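Side-chain contacts in tRNA(Phe) 7-((3-amino-3-carboxypropyl)-4-demethylwyosine(37)-N(4))-methyltransferase 1 (Pyrococcus horikoshii, PDB 2IT2), which probably methylates the N-4 position of a wyosine precursor at position 37 of tRNA(Phe), using S-adenosyl-L-methionine as methyl donor: residues Leu22-Ala25 with Leu26-Glu30; Asn43-Glu46 with Asn47-Thr50. All coordinates share one frame; numbering follows the deposited sequence.

How the interactions relate
Interaction 1 (22-25 with 26-30) closes the C-terminal end of helix 11-27 and is a surface contact with no buried residue. Interaction 2 (43-46 with 47-50) carries the chain from helix 36-43 into strand 48-63, and four of its seven touching residues are buried. The chemistry follows the place: main-chain bonds, aliphatic stems and a salt bridge at the outer helix end, against hydrogen bonds from a side-chain amide and an aliphatic-aromatic contact at the strand's start. Their centres lie about 17 Å apart, yet they meet where Leu-22 CD2 packs 3.3 Å from Asn-43 ND2, so helix 11-27, whose end forms interaction 1, also packs on interaction 2.

Interaction 1: residues Leu22-Ala25 with Leu26-Glu30; sequences LEIA and LRKGE
Leu-22 and Leu-26, one helical turn apart, meet through their branches: CG of Leu-22 lies 4.0 Å from CD1 of Leu-26, the two side chains crossing at a slant. CG of Leu-26 also passes 3.2 Å from the carbonyl O of Leu-22, which accepts the N-H of Leu-26 nearly in line with its C=O. On another side of the helix, Lys-28 runs back over Ile-24, its CE 3.7 Å from Ile-24 CG1. The methylene chain of Lys-28 bends at chi3 (-63°), which lets CE pack there while NZ continues to OE2 of Glu-30, a salt bridge of 3.1 Å. Glu-30 turns its other oxygen, OE1, to Ala-25, 3.8 Å from its CA, so the carboxylate lies between the ammonium of Lys-28 and Ala-25.

The backbone sets these spacings. Helical bonds run from Arg-27 N to Glu-23 O and from Lys-28 N to Ile-24 O, the latter bent to 141° at the hydrogen. The side chain of Lys-28 starts out over the same carbonyl, its CG 3.3 Å from Ile-24 O. Gly-29 then leaves the helix with positive phi, and the end closes as a Schellman motif: Glu-30 N donates to Ala-25 O over 2.9 Å with an N-H...O angle of 172°, and Gly-29 N reaches Leu-26 O at 3.0 Å. That reversal brings Glu-30 beside Lys-28 and Ala-25.

Farther out, Val-31 touches both Ala-25 and Leu-26 just beyond the turn. Helix 36-43 borders the leucine side, with Asn-43 against Leu-22 and Ile-36 against Leu-26.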
loop_
_atom_site.group_PDB
_atom_site.type_symbol
_atom_site.label_atom_id
_atom_site.label_comp_id
_atom_site.label_asym_id
_atom_site.label_seq_id
_atom_site.Cartn_x
_atom_site.Cartn_y
_atom_site.Cartn_z
ATOM N N LEU B 22 -22.406 11.050 -4.385
ATOM C CA LEU B 22 -22.592 10.474 -3.066
ATOM C C LEU B 22 -24.083 10.381 -2.697
ATOM O O LEU B 22 -24.543 9.378 -2.141
ATOM C CB LEU B 22 -21.827 11.315 -2.040
ATOM C CG LEU B 22 -21.934 10.847 -0.593
ATOM C CD1 LEU B 22 -21.485 9.389 -0.491
ATOM C CD2 LEU B 22 -21.095 11.756 0.311
ATOM N N GLU B 23 -24.832 11.429 -3.014
ATOM C CA GLU B 23 -26.255 11.486 -2.726
ATOM C C GLU B 23 -26.984 10.279 -3.329
ATOM O O GLU B 23 -27.805 9.632 -2.674
ATOM C CB GLU B 23 -26.830 12.785 -3.304
ATOM C CG GLU B 23 -28.332 12.914 -3.164
ATOM C CD GLU B 23 -28.923 14.080 -3.960
ATOM O OE1 GLU B 23 -28.655 15.258 -3.645
ATOM O OE2 GLU B 23 -29.678 13.818 -4.919
ATOM N N ILE B 24 -26.670 9.977 -4.582
ATOM C CA ILE B 24 -27.311 8.863 -5.261
ATOM C C ILE B 24 -26.850 7.528 -4.685
ATOM O O ILE B 24 -27.654 6.612 -4.464
ATOM C CB ILE B 24 -27.033 8.920 -6.794
ATOM C CG1 ILE B 24 -27.890 7.879 -7.499
ATOM C CG2 ILE B 24 -25.565 8.668 -7.100
ATOM C CD1 ILE B 24 -29.359 8.071 -7.257
ATOM N N ALA B 25 -25.557 7.421 -4.417
ATOM C CA ALA B 25 -24.986 6.203 -3.865
ATOM C C ALA B 25 -25.658 5.859 -2.530
ATOM O O ALA B 25 -25.967 4.694 -2.239
ATOM C CB ALA B 25 -23.461 6.382 -3.686
ATOM N N LEU B 26 -25.898 6.883 -1.726
ATOM C CA LEU B 26 -26.535 6.708 -0.434
ATOM C C LEU B 26 -27.979 6.236 -0.588
ATOM O O LEU B 26 -28.405 5.253 0.035
ATOM C CB LEU B 26 -26.488 8.034 0.330
ATOM C CG LEU B 26 -25.128 8.457 0.887
ATOM C CD1 LEU B 26 -25.195 9.866 1.455
ATOM C CD2 LEU B 26 -24.736 7.469 1.967
ATOM N N ARG B 27 -28.733 6.921 -1.438
ATOM C CA ARG B 27 -30.125 6.560 -1.643
ATOM C C ARG B 27 -30.269 5.167 -2.267
ATOM O O ARG B 27 -31.282 4.489 -2.056
ATOM C CB ARG B 27 -30.831 7.626 -2.497
ATOM C CG ARG B 27 -30.854 7.377 -3.988
ATOM C CD ARG B 27 -31.750 8.399 -4.687
ATOM N NE ARG B 27 -31.985 8.070 -6.091
ATOM C CZ ARG B 27 -32.752 8.785 -6.909
ATOM N NH1 ARG B 27 -33.365 9.874 -6.468
ATOM N NH2 ARG B 27 -32.901 8.411 -8.173
ATOM N N LYS B 28 -29.255 4.728 -3.014
ATOM C CA LYS B 28 -29.289 3.412 -3.651
ATOM C C LYS B 28 -28.754 2.322 -2.726
ATOM O O LYS B 28 -28.777 1.134 -3.065
ATOM C CB LYS B 28 -28.488 3.420 -4.968
ATOM C CG LYS B 28 -29.148 4.208 -6.105
ATOM C CD LYS B 28 -28.546 3.885 -7.480
ATOM C CE LYS B 28 -27.078 4.273 -7.587
ATOM N NZ LYS B 28 -26.515 3.935 -8.929
ATOM N N GLY B 29 -28.277 2.733 -1.556
ATOM C CA GLY B 29 -27.740 1.787 -0.597
ATOM C C GLY B 29 -26.456 1.109 -1.050
ATOM O O GLY B 29 -26.260 -0.069 -0.759
ATOM N N GLU B 30 -25.581 1.846 -1.741
ATOM C CA GLU B 30 -24.306 1.320 -2.247
ATOM C C GLU B 30 -23.087 1.704 -1.404
ATOM O O GLU B 30 -21.976 1.257 -1.682
ATOM C CB GLU B 30 -24.074 1.798 -3.686
ATOM C CG GLU B 30 -25.163 1.375 -4.665
ATOM C CD GLU B 30 -25.077 2.111 -5.990
ATOM O OE1 GLU B 30 -24.405 3.162 -6.045
ATOM O OE2 GLU B 30 -25.696 1.647 -6.972
#

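Interaction 2: residues Asn43-Glu46 with Asn47-Thr50; sequences NSIE and NYFT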
loop_
_atom_site.group_PDB
_atom_site.type_symbol
_atom_site.label_atom_id
_atom_site.label_comp_id
_atom_site.label_asym_id
_atom_site.label_seq_id
_atom_site.Cartn_x
_atom_site.Cartn_y
_atom_site.Cartn_z
ATOM N N ASN B 43 -17.381 15.865 3.997
ATOM C CA ASN B 43 -18.031 16.750 3.050
ATOM C C ASN B 43 -18.592 18.011 3.677
ATOM O O ASN B 43 -18.916 18.973 2.965
ATOM C CB ASN B 43 -19.132 16.005 2.322
ATOM C CG ASN B 43 -18.586 15.064 1.288
ATOM O OD1 ASN B 43 -17.992 15.498 0.299
ATOM N ND2 ASN B 43 -18.764 13.769 1.507
ATOM N N SER B 44 -18.721 18.014 5.002
ATOM C CA SER B 44 -19.248 19.203 5.653
ATOM C C SER B 44 -18.174 20.254 5.829
ATOM O O SER B 44 -18.497 21.376 6.183
ATOM C CB SER B 44 -19.839 18.898 7.029
ATOM O OG SER B 44 -18.806 18.665 7.997
ATOM N N ILE B 45 -16.906 19.878 5.636
ATOM C CA ILE B 45 -15.766 20.799 5.744
ATOM C C ILE B 45 -15.613 21.465 4.383
ATOM O O ILE B 45 -15.576 20.799 3.354
ATOM C CB ILE B 45 -14.447 20.062 6.115
ATOM C CG1 ILE B 45 -14.677 19.227 7.375
ATOM C CG2 ILE B 45 -13.316 21.089 6.354
ATOM C CD1 ILE B 45 -15.126 20.039 8.572
ATOM N N GLU B 46 -15.519 22.791 4.390
ATOM C CA GLU B 46 -15.443 23.583 3.166
ATOM C C GLU B 46 -14.405 23.195 2.115
ATOM O O GLU B 46 -14.731 23.101 0.937
ATOM C CB GLU B 46 -15.271 25.067 3.531
ATOM C CG GLU B 46 -15.359 26.035 2.362
ATOM C CD GLU B 46 -15.352 27.479 2.818
ATOM O OE1 GLU B 46 -14.352 27.896 3.440
ATOM O OE2 GLU B 46 -16.349 28.192 2.560
ATOM N N ASN B 47 -13.171 22.938 2.529
ATOM C CA ASN B 47 -12.112 22.628 1.575
ATOM C C ASN B 47 -11.880 21.181 1.144
ATOM O O ASN B 47 -10.838 20.882 0.554
ATOM C CB ASN B 47 -10.795 23.205 2.081
ATOM C CG ASN B 47 -10.885 24.687 2.333
ATOM O OD1 ASN B 47 -11.591 25.395 1.620
ATOM N ND2 ASN B 47 -10.168 25.168 3.340
ATOM N N TYR B 48 -12.854 20.308 1.387
ATOM C CA TYR B 48 -12.719 18.893 1.021
ATOM C C TYR B 48 -14.033 18.313 0.503
ATOM O O TYR B 48 -15.093 18.880 0.714
ATOM C CB TYR B 48 -12.327 18.064 2.247
ATOM C CG TYR B 48 -11.083 18.536 2.956
ATOM C CD1 TYR B 48 -9.822 18.265 2.438
ATOM C CD2 TYR B 48 -11.172 19.273 4.139
ATOM C CE1 TYR B 48 -8.674 18.714 3.064
ATOM C CE2 TYR B 48 -10.023 19.732 4.783
ATOM C CZ TYR B 48 -8.772 19.454 4.232
ATOM O OH TYR B 48 -7.624 19.989 4.777
ATOM N N PHE B 49 -13.935 17.177 -0.184
ATOM C CA PHE B 49 -15.105 16.429 -0.665
ATOM C C PHE B 49 -14.658 14.981 -0.805
ATOM O O PHE B 49 -13.465 14.708 -0.910
ATOM C CB PHE B 49 -15.678 16.967 -1.996
ATOM C CG PHE B 49 -14.725 16.918 -3.161
ATOM C CD1 PHE B 49 -14.547 15.743 -3.892
ATOM C CD2 PHE B 49 -14.032 18.067 -3.569
ATOM C CE1 PHE B 49 -13.696 15.706 -5.003
ATOM C CE2 PHE B 49 -13.176 18.038 -4.682
ATOM C CZ PHE B 49 -13.009 16.856 -5.402
ATOM N N THR B 50 -15.598 14.043 -0.781
ATOM C CA THR B 50 -15.223 12.639 -0.902
ATOM C C THR B 50 -15.621 12.032 -2.234
ATOM O O THR B 50 -16.595 12.452 -2.863
ATOM C CB THR B 50 -15.841 11.772 0.222
ATOM O OG1 THR B 50 -17.268 11.772 0.102
ATOM C CG2 THR B 50 -15.447 12.300 1.598
#
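Asn-43 reaches across to Thr-50 with both ends of its amide, the two side chains being nearly perpendicular. From CB the chain turns to place CG anti to the carbonyl carbon (chi1 -75°), and CG comes within 3.7 Å of Thr-50 OG1. There the amide divides. OD1 accepts the backbone N-H of Thr-50 at 3.0 Å; the donor stands 32° out of the carbonyl plane, and the N-H...O angle is 147°. The same oxygen lies against Phe-49, 3.2 Å from its CA. ND2 gives a hydrogen to Thr-50 OG1 over 2.9 Å, with the hydroxyl close to the amide plane, and also hydrogen-bonds to the carbonyl O of Leu-39 of helix 36-43, one turn back. Three hydrogen bonds therefore fix the amide's rotation and distinguish its oxygen from its nitrogen.

Between these ends the chain reverses through a type I beta turn from Ile-45 to Tyr-48. Its closing bond, Tyr-48 N to Ile-45 O, is weak at 3.4 Å. Side-chain packing accompanies it: Ile-45 and Tyr-48 run alongside each other in the same direction, with Ile-45 CG2 at the edge of the ring, 3.6 Å from Tyr-48 CD2. The phenol OH hydrogen-bonds to Asp-117 O, while Lys-15 NZ of helix 11-27 hydrogen-bonds to the carbonyl oxygens of both Asn-43 and Tyr-48. The whole is a helix-to-strand connection made by a beta turn, in which Asn-43 holds Thr-50, near the start of strand 48-63, as that strand enters the antiparallel sheet.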